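Local coordinates for amorpha-4,11-diene synthase (Artemisia annua, PDB 4GAX), which is a sesquiterpene synthase, here a mutant of alpha-bisabolol synthase, that probably cyclises farnesyl diphosphate with loss of diphosphate, at residues A[61-64]-A[65-69]; A[444-447]-A[448-451]; A[551-554]-A[555-559]; A[485-489]-A[490-494]; A[147-150]-A[151-155]. One frame throughout, in Å; residues are numbered along the deposited sequence.

Contact 1 of 5, residues A[61-64]-A[65-69]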
loop_
_atom_site.group_PDB
_atom_site.type_symbol
_atom_site.label_atom_id
_atom_site.label_comp_id
_atom_site.label_asym_id
_atom_site.label_seq_id
_atom_site.Cartn_x
_atom_site.Cartn_y
_atom_site.Cartn_z
ATOM N N LYS A 61 -16.613 -14.161 -19.172
ATOM C CA LYS A 61 -17.232 -13.724 -20.420
ATOM C C LYS A 61 -18.547 -12.984 -20.180
ATOM O O LYS A 61 -18.896 -12.062 -20.923
ATOM C CB LYS A 61 -17.493 -14.919 -21.335
ATOM C CG LYS A 61 -16.286 -15.810 -21.572
ATOM C CD LYS A 61 -16.601 -16.852 -22.640
ATOM C CE LYS A 61 -15.560 -17.960 -22.667
ATOM N NZ LYS A 61 -16.148 -19.264 -22.239
ATOM N N GLU A 62 -19.305 -13.410 -19.177
ATOM C CA GLU A 62 -20.547 -12.719 -18.850
ATOM C C GLU A 62 -20.222 -11.302 -18.379
ATOM O O GLU A 62 -20.910 -10.345 -18.733
ATOM C CB GLU A 62 -21.309 -13.449 -17.742
ATOM C CG GLU A 62 -21.700 -14.876 -18.060
ATOM C CD GLU A 62 -22.524 -15.503 -16.943
ATOM O OE1 GLU A 62 -23.371 -14.787 -16.355
ATOM O OE2 GLU A 62 -22.317 -16.703 -16.645
ATOM N N VAL A 63 -19.176 -11.172 -17.567
ATOM C CA VAL A 63 -18.764 -9.859 -17.073
ATOM C C VAL A 63 -18.209 -8.962 -18.186
ATOM O O VAL A 63 -18.467 -7.752 -18.204
ATOM C CB VAL A 63 -17.736 -9.980 -15.923
ATOM C CG1 VAL A 63 -17.267 -8.594 -15.452
ATOM C CG2 VAL A 63 -18.354 -10.757 -14.752
ATOM N N ARG A 64 -17.456 -9.538 -19.118
ATOM C CA ARG A 64 -16.991 -8.742 -20.253
ATOM C C ARG A 64 -18.177 -8.176 -21.004
ATOM O O ARG A 64 -18.185 -6.996 -21.356
ATOM C CB ARG A 64 -16.120 -9.559 -21.196
ATOM C CG ARG A 64 -14.795 -9.885 -20.601
ATOM C CD ARG A 64 -13.847 -10.448 -21.630
ATOM N NE ARG A 64 -12.583 -10.785 -20.995
ATOM C CZ ARG A 64 -12.189 -12.022 -20.720
ATOM N NH1 ARG A 64 -12.951 -13.055 -21.061
ATOM N NH2 ARG A 64 -11.016 -12.223 -20.129
ATOM N N GLN A 65 -19.188 -9.014 -21.225
ATOM C CA GLN A 65 -20.382 -8.597 -21.939
ATOM C C GLN A 65 -21.145 -7.486 -21.204
ATOM O O GLN A 65 -21.677 -6.571 -21.835
ATOM C CB GLN A 65 -21.288 -9.802 -22.208
ATOM C CG GLN A 65 -22.652 -9.467 -22.796
ATOM C CD GLN A 65 -22.580 -9.005 -24.251
ATOM O OE1 GLN A 65 -21.506 -8.982 -24.864
ATOM N NE2 GLN A 65 -23.731 -8.637 -24.808
ATOM N N LEU A 66 -21.198 -7.568 -19.876
ATOM C CA LEU A 66 -21.817 -6.513 -19.068
ATOM C C LEU A 66 -21.127 -5.170 -19.279
ATOM O O LEU A 66 -21.785 -4.138 -19.439
ATOM C CB LEU A 66 -21.750 -6.867 -17.583
ATOM C CG LEU A 66 -22.629 -8.016 -17.095
ATOM C CD1 LEU A 66 -22.445 -8.211 -15.602
ATOM C CD2 LEU A 66 -24.091 -7.767 -17.441
ATOM N N LEU A 67 -19.796 -5.190 -19.263
ATOM C CA LEU A 67 -19.022 -3.974 -19.427
ATOM C C LEU A 67 -19.227 -3.418 -20.830
ATOM O O LEU A 67 -19.400 -2.210 -21.017
ATOM C CB LEU A 67 -17.535 -4.267 -19.172
ATOM C CG LEU A 67 -17.166 -4.550 -17.714
ATOM C CD1 LEU A 67 -15.768 -5.196 -17.660
ATOM C CD2 LEU A 67 -17.170 -3.249 -16.926
ATOM N N LYS A 68 -19.236 -4.309 -21.817
ATOM C CA LYS A 68 -19.381 -3.904 -23.212
ATOM C C LYS A 68 -20.744 -3.269 -23.460
ATOM O O LYS A 68 -20.839 -2.234 -24.123
ATOM C CB LYS A 68 -19.193 -5.119 -24.145
ATOM C CG LYS A 68 -19.344 -4.787 -25.611
ATOM C CD LYS A 68 -19.320 -6.032 -26.492
ATOM C CE LYS A 68 -19.339 -5.656 -27.969
ATOM N NZ LYS A 68 -18.156 -4.828 -28.337
ATOM N N GLU A 69 -21.795 -3.894 -22.930
ATOM C CA GLU A 69 -23.160 -3.413 -23.125
ATOM C C GLU A 69 -23.370 -2.024 -22.527
ATOM O O GLU A 69 -24.034 -1.168 -23.125
ATOM C CB GLU A 69 -24.165 -4.405 -22.530
ATOM C CG GLU A 69 -24.279 -5.702 -23.313
ATOM C CD GLU A 69 -25.132 -6.741 -22.604
ATOM O OE1 GLU A 69 -25.486 -6.525 -21.421
ATOM O OE2 GLU A 69 -25.445 -7.776 -23.231
#

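Contact 2 of 5, residues A[444-447]-A[448-451]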
loop_
_atom_site.group_PDB
_atom_site.type_symbol
_atom_site.label_atom_id
_atom_site.label_comp_id
_atom_site.label_asym_id
_atom_site.label_seq_id
_atom_site.Cartn_x
_atom_site.Cartn_y
_atom_site.Cartn_z
ATOM N N SER A 444 15.654 11.467 -9.016
ATOM C CA SER A 444 15.374 12.900 -8.996
ATOM C C SER A 444 15.053 13.454 -7.621
ATOM O O SER A 444 14.854 14.665 -7.487
ATOM C CB SER A 444 14.164 13.209 -9.888
ATOM O OG SER A 444 14.434 12.882 -11.233
ATOM N N GLU A 445 14.974 12.583 -6.616
ATOM C CA GLU A 445 14.406 12.958 -5.314
ATOM C C GLU A 445 13.021 13.607 -5.471
ATOM O O GLU A 445 12.820 14.768 -5.105
ATOM C CB GLU A 445 15.365 13.862 -4.529
ATOM C CG GLU A 445 16.618 13.139 -4.078
ATOM C CD GLU A 445 17.750 14.076 -3.679
ATOM O OE1 GLU A 445 17.476 15.208 -3.216
ATOM O OE2 GLU A 445 18.922 13.668 -3.844
ATOM N N PRO A 446 12.053 12.843 -6.012
ATOM C CA PRO A 446 10.720 13.382 -6.303
ATOM C C PRO A 446 9.959 13.642 -5.015
ATOM O O PRO A 446 10.132 12.892 -4.049
ATOM C CB PRO A 446 10.052 12.246 -7.083
ATOM C CG PRO A 446 10.700 10.990 -6.528
ATOM C CD PRO A 446 12.141 11.396 -6.285
ATOM N N PRO A 447 9.130 14.698 -4.987
ATOM C CA PRO A 447 8.346 15.021 -3.787
ATOM C C PRO A 447 7.540 13.834 -3.231
ATOM O O PRO A 447 7.382 13.712 -2.010
ATOM C CB PRO A 447 7.411 16.125 -4.280
ATOM C CG PRO A 447 8.235 16.841 -5.316
ATOM C CD PRO A 447 9.045 15.763 -6.007
ATOM N N LEU A 448 7.022 12.981 -4.108
ATOM C CA LEU A 448 6.188 11.868 -3.659
ATOM C C LEU A 448 6.942 10.941 -2.687
ATOM O O LEU A 448 6.381 10.503 -1.682
ATOM C CB LEU A 448 5.659 11.077 -4.850
ATOM C CG LEU A 448 4.891 9.779 -4.578
ATOM C CD1 LEU A 448 3.626 10.046 -3.766
ATOM C CD2 LEU A 448 4.535 9.094 -5.884
ATOM N N LEU A 449 8.210 10.659 -2.973
ATOM C CA LEU A 449 8.993 9.782 -2.103
ATOM C C LEU A 449 9.397 10.509 -0.824
ATOM O O LEU A 449 9.453 9.912 0.250
ATOM C CB LEU A 449 10.220 9.229 -2.832
ATOM C CG LEU A 449 9.882 8.338 -4.035
ATOM C CD1 LEU A 449 11.162 7.770 -4.683
ATOM C CD2 LEU A 449 8.942 7.223 -3.637
ATOM N N ARG A 450 9.680 11.804 -0.941
ATOM C CA ARG A 450 9.969 12.625 0.232
ATOM C C ARG A 450 8.771 12.645 1.168
ATOM O O ARG A 450 8.925 12.558 2.395
ATOM C CB ARG A 450 10.299 14.065 -0.175
ATOM C CG ARG A 450 10.852 14.919 0.969
ATOM C CD ARG A 450 10.769 16.400 0.646
ATOM N NE ARG A 450 11.070 16.666 -0.762
ATOM C CZ ARG A 450 10.413 17.541 -1.522
ATOM N NH1 ARG A 450 9.405 18.244 -1.016
ATOM N NH2 ARG A 450 10.762 17.712 -2.793
ATOM N N TYR A 451 7.579 12.785 0.588
ATOM C CA TYR A 451 6.354 12.840 1.375
ATOM C C TYR A 451 6.104 11.501 2.081
ATOM O O TYR A 451 5.755 11.470 3.265
ATOM C CB TYR A 451 5.154 13.214 0.492
ATOM C CG TYR A 451 5.087 14.686 0.099
ATOM C CD1 TYR A 451 5.465 15.687 0.988
ATOM C CD2 TYR A 451 4.662 15.066 -1.169
ATOM C CE1 TYR A 451 5.396 17.033 0.630
ATOM C CE2 TYR A 451 4.598 16.408 -1.542
ATOM C CZ TYR A 451 4.956 17.382 -0.641
ATOM O OH TYR A 451 4.882 18.706 -1.012
#

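Contact 3 of 5, residues A[551-554]-A[555-559]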
loop_
_atom_site.group_PDB
_atom_site.type_symbol
_atom_site.label_atom_id
_atom_site.label_comp_id
_atom_site.label_asym_id
_atom_site.label_seq_id
_atom_site.Cartn_x
_atom_site.Cartn_y
_atom_site.Cartn_z
ATOM N N ASN A 551 -5.284 -9.649 12.596
ATOM C CA ASN A 551 -6.471 -10.145 11.917
ATOM C C ASN A 551 -6.534 -9.800 10.440
ATOM O O ASN A 551 -7.175 -10.514 9.670
ATOM C CB ASN A 551 -7.750 -9.751 12.653
ATOM C CG ASN A 551 -8.026 -10.656 13.838
ATOM O OD1 ASN A 551 -8.728 -11.669 13.718
ATOM N ND2 ASN A 551 -7.456 -10.310 14.986
ATOM N N LEU A 552 -5.870 -8.714 10.047
ATOM C CA LEU A 552 -5.733 -8.389 8.638
ATOM C C LEU A 552 -4.974 -9.512 7.945
ATOM O O LEU A 552 -5.366 -9.957 6.859
ATOM C CB LEU A 552 -4.988 -7.059 8.434
ATOM C CG LEU A 552 -5.692 -5.775 8.889
ATOM C CD1 LEU A 552 -4.796 -4.576 8.642
ATOM C CD2 LEU A 552 -7.038 -5.579 8.193
ATOM N N VAL A 553 -3.892 -9.972 8.577
ATOM C CA VAL A 553 -3.089 -11.063 8.027
ATOM C C VAL A 553 -3.944 -12.322 7.880
ATOM O O VAL A 553 -3.935 -12.972 6.836
ATOM C CB VAL A 553 -1.858 -11.355 8.912
ATOM C CG1 VAL A 553 -1.069 -12.541 8.360
ATOM C CG2 VAL A 553 -0.979 -10.119 9.007
ATOM N N LYS A 554 -4.700 -12.661 8.920
ATOM C CA LYS A 554 -5.551 -13.848 8.856
ATOM C C LYS A 554 -6.642 -13.718 7.792
ATOM O O LYS A 554 -6.963 -14.691 7.103
ATOM C CB LYS A 554 -6.188 -14.144 10.216
ATOM C CG LYS A 554 -5.189 -14.467 11.315
ATOM C CD LYS A 554 -5.871 -15.257 12.434
ATOM C CE LYS A 554 -5.168 -15.055 13.765
ATOM N NZ LYS A 554 -5.795 -15.877 14.850
ATOM N N SER A 555 -7.199 -12.518 7.651
ATOM C CA SER A 555 -8.274 -12.307 6.691
ATOM C C SER A 555 -7.756 -12.464 5.265
ATOM O O SER A 555 -8.484 -12.893 4.368
ATOM C CB SER A 555 -8.930 -10.936 6.893
ATOM O OG SER A 555 -8.136 -9.899 6.343
ATOM N N LEU A 556 -6.487 -12.134 5.055
ATOM C CA LEU A 556 -5.879 -12.279 3.730
ATOM C C LEU A 556 -5.306 -13.677 3.445
ATOM O O LEU A 556 -5.427 -14.199 2.324
ATOM C CB LEU A 556 -4.799 -11.197 3.522
ATOM C CG LEU A 556 -5.270 -9.948 2.779
ATOM C CD1 LEU A 556 -6.389 -9.280 3.526
ATOM C CD2 LEU A 556 -4.120 -8.945 2.482
ATOM N N LEU A 557 -4.691 -14.297 4.445
ATOM C CA LEU A 557 -3.941 -15.525 4.184
ATOM C C LEU A 557 -4.539 -16.812 4.754
ATOM O O LEU A 557 -4.205 -17.909 4.302
ATOM C CB LEU A 557 -2.500 -15.364 4.692
ATOM C CG LEU A 557 -1.734 -14.216 4.033
ATOM C CD1 LEU A 557 -0.320 -14.159 4.577
ATOM C CD2 LEU A 557 -1.720 -14.368 2.522
ATOM N N VAL A 558 -5.410 -16.698 5.749
ATOM C CA VAL A 558 -5.858 -17.900 6.450
ATOM C C VAL A 558 -7.300 -18.326 6.129
ATOM O O VAL A 558 -7.548 -19.474 5.748
ATOM C CB VAL A 558 -5.638 -17.756 7.967
ATOM C CG1 VAL A 558 -6.194 -18.959 8.719
ATOM C CG2 VAL A 558 -4.148 -17.576 8.254
ATOM N N TYR A 559 -8.249 -17.403 6.248
ATOM C CA TYR A 559 -9.648 -17.760 6.016
ATOM C C TYR A 559 -10.004 -17.608 4.542
ATOM O O TYR A 559 -9.876 -16.512 3.976
ATOM C CB TYR A 559 -10.590 -16.875 6.835
ATOM C CG TYR A 559 -10.359 -16.885 8.324
ATOM C CD1 TYR A 559 -10.055 -15.712 9.005
ATOM C CD2 TYR A 559 -10.474 -18.060 9.058
ATOM C CE1 TYR A 559 -9.854 -15.714 10.375
ATOM C CE2 TYR A 559 -10.273 -18.071 10.431
ATOM C CZ TYR A 559 -9.963 -16.891 11.080
ATOM O OH TYR A 559 -9.762 -16.890 12.440
#

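Contact 4 of 5, residues A[485-489]-A[490-494]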
loop_
_atom_site.group_PDB
_atom_site.type_symbol
_atom_site.label_atom_id
_atom_site.label_comp_id
_atom_site.label_asym_id
_atom_site.label_seq_id
_atom_site.Cartn_x
_atom_site.Cartn_y
_atom_site.Cartn_z
ATOM N N TYR A 485 6.299 23.833 21.282
ATOM C CA TYR A 485 5.231 24.814 21.140
ATOM C C TYR A 485 4.602 25.219 22.472
ATOM O O TYR A 485 3.767 26.139 22.516
ATOM C CB TYR A 485 4.164 24.288 20.180
ATOM C CG TYR A 485 4.585 24.337 18.727
ATOM C CD1 TYR A 485 3.964 25.199 17.827
ATOM C CD2 TYR A 485 5.624 23.534 18.257
ATOM C CE1 TYR A 485 4.355 25.248 16.495
ATOM C CE2 TYR A 485 6.024 23.578 16.929
ATOM C CZ TYR A 485 5.386 24.435 16.050
ATOM O OH TYR A 485 5.784 24.479 14.728
ATOM N N ASN A 486 5.029 24.556 23.549
ATOM C CA ASN A 486 4.461 24.751 24.890
ATOM C C ASN A 486 2.948 24.538 24.921
ATOM O O ASN A 486 2.199 25.378 25.415
ATOM C CB ASN A 486 4.836 26.116 25.477
ATOM C CG ASN A 486 4.428 26.254 26.935
ATOM O OD1 ASN A 486 4.478 25.285 27.701
ATOM N ND2 ASN A 486 3.996 27.453 27.319
ATOM N N VAL A 487 2.502 23.410 24.375
ATOM C CA VAL A 487 1.071 23.138 24.291
ATOM C C VAL A 487 0.703 21.860 25.030
ATOM O O VAL A 487 1.537 20.970 25.190
ATOM C CB VAL A 487 0.597 23.040 22.828
ATOM C CG1 VAL A 487 0.783 24.383 22.121
ATOM C CG2 VAL A 487 1.340 21.923 22.089
ATOM N N SER A 488 -0.544 21.787 25.485
ATOM C CA SER A 488 -1.079 20.604 26.155
ATOM C C SER A 488 -1.140 19.401 25.213
ATOM O O SER A 488 -1.081 19.554 23.986
ATOM C CB SER A 488 -2.490 20.898 26.656
ATOM O OG SER A 488 -3.393 20.914 25.558
ATOM N N GLU A 489 -1.274 18.209 25.791
ATOM C CA GLU A 489 -1.334 16.978 25.007
ATOM C C GLU A 489 -2.474 16.993 23.993
ATOM O O GLU A 489 -2.303 16.551 22.845
ATOM C CB GLU A 489 -1.474 15.756 25.918
ATOM C CG GLU A 489 -1.503 14.425 25.160
ATOM C CD GLU A 489 -2.035 13.264 26.004
ATOM O OE1 GLU A 489 -2.212 13.437 27.232
ATOM O OE2 GLU A 489 -2.278 12.177 25.435
ATOM N N GLU A 490 -3.633 17.501 24.408
ATOM C CA GLU A 490 -4.806 17.494 23.531
ATOM C C GLU A 490 -4.585 18.333 22.271
ATOM O O GLU A 490 -4.920 17.907 21.165
ATOM C CB GLU A 490 -6.061 17.965 24.262
ATOM C CG GLU A 490 -7.320 17.859 23.400
ATOM C CD GLU A 490 -8.593 18.150 24.176
ATOM O OE1 GLU A 490 -9.691 17.884 23.631
ATOM O OE2 GLU A 490 -8.493 18.644 25.326
ATOM N N TYR A 491 -4.003 19.516 22.449
ATOM C CA TYR A 491 -3.762 20.439 21.342
ATOM C C TYR A 491 -2.649 19.884 20.462
ATOM O O TYR A 491 -2.750 19.902 19.241
ATOM C CB TYR A 491 -3.380 21.814 21.898
ATOM C CG TYR A 491 -3.336 22.955 20.896
ATOM C CD1 TYR A 491 -3.974 22.868 19.660
ATOM C CD2 TYR A 491 -2.652 24.130 21.200
ATOM C CE1 TYR A 491 -3.923 23.928 18.749
ATOM C CE2 TYR A 491 -2.595 25.188 20.304
ATOM C CZ TYR A 491 -3.231 25.086 19.083
ATOM O OH TYR A 491 -3.169 26.147 18.197
ATOM N N ALA A 492 -1.592 19.376 21.088
ATOM C CA ALA A 492 -0.499 18.746 20.352
ATOM C C ALA A 492 -1.000 17.638 19.436
ATOM O O ALA A 492 -0.634 17.581 18.251
ATOM C CB ALA A 492 0.562 18.211 21.319
ATOM N N LYS A 493 -1.853 16.768 19.970
ATOM C CA LYS A 493 -2.380 15.657 19.176
ATOM C C LYS A 493 -3.167 16.163 17.977
ATOM O O LYS A 493 -3.030 15.640 16.870
ATOM C CB LYS A 493 -3.262 14.738 20.027
ATOM C CG LYS A 493 -2.508 13.849 21.015
ATOM C CD LYS A 493 -1.914 12.616 20.343
ATOM C CE LYS A 493 -2.446 11.333 20.978
ATOM N NZ LYS A 493 -1.684 10.123 20.544
ATOM N N ASN A 494 -3.994 17.180 18.191
ATOM C CA ASN A 494 -4.735 17.775 17.078
ATOM C C ASN A 494 -3.832 18.384 16.000
ATOM O O ASN A 494 -4.080 18.219 14.794
ATOM C CB ASN A 494 -5.730 18.815 17.591
ATOM C CG ASN A 494 -7.032 18.186 18.044
ATOM O OD1 ASN A 494 -7.939 17.964 17.236
ATOM N ND2 ASN A 494 -7.127 17.880 19.341
#

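Contact 5 of 5, residues A[147-150]-A[151-155]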
loop_
_atom_site.group_PDB
_atom_site.type_symbol
_atom_site.label_atom_id
_atom_site.label_comp_id
_atom_site.label_asym_id
_atom_site.label_seq_id
_atom_site.Cartn_x
_atom_site.Cartn_y
_atom_site.Cartn_z
ATOM N N GLY A 147 -25.069 28.082 -1.216
ATOM C CA GLY A 147 -23.792 27.427 -0.998
ATOM C C GLY A 147 -23.844 26.409 0.125
ATOM O O GLY A 147 -22.802 25.969 0.598
ATOM N N VAL A 148 -25.042 26.035 0.568
ATOM C CA VAL A 148 -25.143 24.941 1.537
ATOM C C VAL A 148 -25.582 23.641 0.857
ATOM O O VAL A 148 -26.407 23.661 -0.078
ATOM C CB VAL A 148 -26.022 25.312 2.769
ATOM C CG1 VAL A 148 -26.434 26.781 2.725
ATOM C CG2 VAL A 148 -27.221 24.393 2.905
ATOM N N PHE A 149 -25.010 22.522 1.305
ATOM C CA PHE A 149 -25.269 21.245 0.653
ATOM C C PHE A 149 -26.770 20.973 0.628
ATOM O O PHE A 149 -27.477 21.240 1.607
ATOM C CB PHE A 149 -24.506 20.102 1.329
ATOM C CG PHE A 149 -23.035 20.096 1.023
ATOM C CD1 PHE A 149 -22.560 19.573 -0.175
ATOM C CD2 PHE A 149 -22.120 20.609 1.934
ATOM C CE1 PHE A 149 -21.205 19.568 -0.470
ATOM C CE2 PHE A 149 -20.759 20.610 1.646
ATOM C CZ PHE A 149 -20.299 20.091 0.440
ATOM N N LYS A 150 -27.249 20.467 -0.505
ATOM C CA LYS A 150 -28.677 20.263 -0.718
ATOM C C LYS A 150 -29.265 19.297 0.304
ATOM O O LYS A 150 -28.618 18.317 0.694
ATOM C CB LYS A 150 -28.929 19.762 -2.146
ATOM C CG LYS A 150 -28.739 20.837 -3.207
ATOM C CD LYS A 150 -28.794 20.272 -4.621
ATOM C CE LYS A 150 -28.919 21.406 -5.635
ATOM N NZ LYS A 150 -28.592 20.980 -7.029
ATOM N N GLN A 151 -30.489 19.586 0.741
ATOM C CA GLN A 151 -31.188 18.740 1.706
ATOM C C GLN A 151 -31.387 17.310 1.192
ATOM O O GLN A 151 -31.385 16.355 1.973
ATOM C CB GLN A 151 -32.542 19.363 2.070
ATOM C CG GLN A 151 -32.437 20.670 2.844
ATOM C CD GLN A 151 -31.809 20.480 4.211
ATOM O OE1 GLN A 151 -32.013 19.454 4.862
ATOM N NE2 GLN A 151 -31.034 21.467 4.651
ATOM N N SER A 152 -31.547 17.172 -0.123
ATOM C CA SER A 152 -31.790 15.873 -0.752
ATOM C C SER A 152 -30.592 14.908 -0.681
ATOM O O SER A 152 -30.752 13.687 -0.840
ATOM C CB SER A 152 -32.252 16.057 -2.205
ATOM O OG SER A 152 -31.262 16.689 -3.004
ATOM N N LEU A 153 -29.398 15.457 -0.452
ATOM C CA LEU A 153 -28.195 14.644 -0.317
ATOM C C LEU A 153 -28.267 13.758 0.911
ATOM O O LEU A 153 -27.938 12.573 0.845
ATOM C CB LEU A 153 -26.948 15.525 -0.208
ATOM C CG LEU A 153 -26.488 16.216 -1.488
ATOM C CD1 LEU A 153 -25.188 16.975 -1.241
ATOM C CD2 LEU A 153 -26.325 15.186 -2.597
ATOM N N LYS A 154 -28.686 14.347 2.032
ATOM C CA LYS A 154 -28.699 13.660 3.319
ATOM C C LYS A 154 -29.751 12.564 3.330
ATOM O O LYS A 154 -29.658 11.606 4.095
ATOM C CB LYS A 154 -28.979 14.648 4.450
ATOM C CG LYS A 154 -28.895 16.108 4.037
ATOM C CD LYS A 154 -29.766 16.967 4.947
ATOM C CE LYS A 154 -28.993 18.154 5.506
ATOM N NZ LYS A 154 -29.393 18.444 6.911
ATOM N N ASN A 155 -30.759 12.712 2.479
ATOM C CA ASN A 155 -31.822 11.724 2.410
ATOM C C ASN A 155 -31.542 10.683 1.338
ATOM O O ASN A 155 -32.454 10.177 0.680
ATOM C CB ASN A 155 -33.178 12.401 2.213
ATOM C CG ASN A 155 -33.538 13.301 3.375
ATOM O OD1 ASN A 155 -33.826 12.826 4.475
ATOM N ND2 ASN A 155 -33.510 14.610 3.144
#

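Contact 1 of 5, residues A[61-64]-A[65-69]
Gln-65, Leu-66, Leu-67 and Lys-68 hand their backbone N-H groups to the carbonyls of Lys-61, Glu-62, Val-63 and Arg-64, four regular i to i+4 alpha-helical bonds, the shortest running 2.9 Å from Lys-68 N to Arg-64 O. The side chains divide the helix into two unlike sides. On the inner one Val-63 and Leu-67 sit one turn apart and meet loosely, Val-63 CG1 lying 4.3 Å from Leu-67 CD1. With CG anti to its own carbonyl carbon (chi1 -71°), Leu-67 leans back along the helix toward Val-63, and its CG rests 3.5 Å from Val-63 O. Leu-66 has the same first torsion (chi1 -70°), and its CG lies 3.3 Å from Glu-62 O. Leu-80 and Leu-83 of helix 77-89 pack on Leu-67, while Ile-87 and Leu-243 pack on Val-63. The polar ends turn to other partners: Lys-61 bridges to Asp-58 within the same helix, Arg-64 pairs with Glu-99, and Glu-62 bonds to Thr-239. Chemically this is an amphipathic helix of the N-terminal terpene synthase region: an apolar strip faces the neighbouring helices, while Arg-64 and Glu-62 link it to helices 97-111 and 238-269.

Contact 2 of 5, residues A[444-447]-A[448-451]
Pro-446 and Leu-449 meet where helix 447-461 begins: Pro-446 CG, in a ring puckered C-gamma endo, sits 3.7 Å from Leu-449 CG and just as near Leu-449 CD1. Leu-449 holds CG beside its own backbone N (chi1 -63°), which swings the branch back toward the start of the helix and against the ring. Trp-441 of the preceding helix touches both residues. Arg-450 takes the other course. Its CG stands anti to N (chi1 -170°), and the chain then folds at chi3 (-38°), laying the guanidinium back over Pro-447. Pro-447 CA lies over one face of that group, offset toward its rim, and Arg-450 NH2 is 3.7 Å from Pro-447 CG. Tyr-451 leans on the same proline: its CE2 is 3.9 Å from Pro-447 CB and its CD2 3.2 Å from Pro-447 O. Its phenol side reaches helix 489-513, touching Asp-506, Ile-507 and Glu-510. The first full helical bond is Tyr-451 N to Pro-447 O, 2.8 Å and almost in line with the carbonyl; Pro-446 O, at the N-cap, receives weak bonds from Leu-449 N and Arg-450 N. Residues at the very start of a helix lack an i-4 carbonyl for their N-H, so Pro-447 in the first position forfeits no helical bond, and the two rings offer apolar surface to Leu-449, Arg-450 and Tyr-451.

Contact 3 of 5, residues A[551-554]-A[555-559]
The ring of Tyr-559 folds back on Lys-554, meeting it obliquely through CE1, 4.0 Å from Lys-554 CB, and CD1, 3.8 Å from Lys-554 O. This is the C-terminal end of helix 547-557, where the last turn widens. Further in, Val-553 CG1 and Leu-557 CD1 pack one turn apart at 4.2 Å; Val-553 also touches Trp-37 and Phe-287, and Leu-557 touches His-255 and Leu-259. The serine hydroxyl of Ser-555, tucked between its own N and carbonyl carbon (chi1 78°), donates from OG to Leu-552 O at 2.8 Å, on the same face of that carbonyl as Leu-556 N. Were Ser-555 an alanine, Leu-552 O would probably be left with Leu-556 N alone, and the tie from side chain to helix would go. The departing chain is fastened by Gln-252, whose NE2 bonds to the carbonyls of Leu-556 and Tyr-559. At the widened turn Lys-554 O accepts both Val-558 N, an i+4 bond of 2.9 Å, and Tyr-559 N, an i+5 bond of 3.1 Å.

Contact 4 of 5, residues A[485-489]-A[490-494]
Val-487 meets Tyr-491 and Ala-492 through two differently placed methyls: CG1 is anti to its carbonyl carbon (chi1 -64°), while CG2 lies between that carbon and the backbone N. Tyr-491 sets CG anti to its N (chi1 -169°), which turns the ring back toward the valine. CG1 then meets the ring obliquely, 3.6 Å from Tyr-491 CD2, and Val-487 CG2 stands 3.9 Å from Ala-492 CB. Tyr-481 of helix 478-485 touches both Val-487 and Ala-492, extending this small apolar patch at the surface. Shortening Val-487 to an alanine is likely to open a gap beside Tyr-491 and Ala-492, leaving the ring freer to turn. Ser-488 is the N-cap, its OG accepting from Tyr-491 N in a weak 3.5 Å bond. Its carbonyl does firmer work, taking Ala-492 N at 2.9 Å with the donor nearly in line. One residue on, Lys-493 N bonds to Glu-489 O at 2.9 Å. In the next turn Asn-494 grips Glu-490 O twice, with its backbone N and its ND2 arriving from opposite faces of the carbonyl. Val-487 directly before the N-cap, packed on Ala-492 four places after it, forms a hydrophobic staple, a motif of alpha-helix N-termini, here beside a weak serine cap.

Contact 5 of 5, residues A[147-150]-A[151-155]
From Phe-149 and Lys-150, both with polyproline-II-like backbone angles, the chain turns at Gln-151 into the short, weakly bonded helix 151-154, and Leu-153 N bonds back to Lys-150 O at 3.2 Å. The donor stands well above the plane of that carbonyl, 59° out of it, and does not sit on a lone pair. Leu-153 folds back across the turn: its CG is beside its own N (chi1 -73°), and Leu-153 CD1 meets the ring obliquely, 3.8 Å from Phe-149 CD1. That ring is also stacked with Phe-183 of helix 175-194 and takes a cation-pi contact from Lys-143. The extended chain of Lys-150 leads away from the turn to hydrogen-bond through NZ to Asn-141 O, whereas the bent chain of Lys-154 brings its NZ to His-187 NE2. One backbone bond spans the junction, and Lys-150 also bonds through its backbone to His-142. The buried phenylalanine, with Leu-153 against it obliquely, and the two lysines thus join the turn to helix 175-194 and to residues 141-143.

Along the chain the order is contact 1, contact 5, contact 2, contact 4, contact 3, each closing before the next opens. Contacts 1 and 5 belong to the N-terminal terpene synthase range, centres about 35 Å apart; contacts 2 and 4, about 29 Å apart, belong to the metal-binding range. Helix 489-513 joins these last two: contact 4 starts it, and further along it packs against Pro-447 and Tyr-451 of contact 2. Helix 238-269 likewise meets Val-63 of contact 1 and Leu-557 of contact 3; the centres of contacts 1 and 3 are about 31 Å apart. Contact 5 lies apart from these pairs, against helix 175-194. No two contacts touch. They mark helix starts, interiors and ends across an all-helical enzyme.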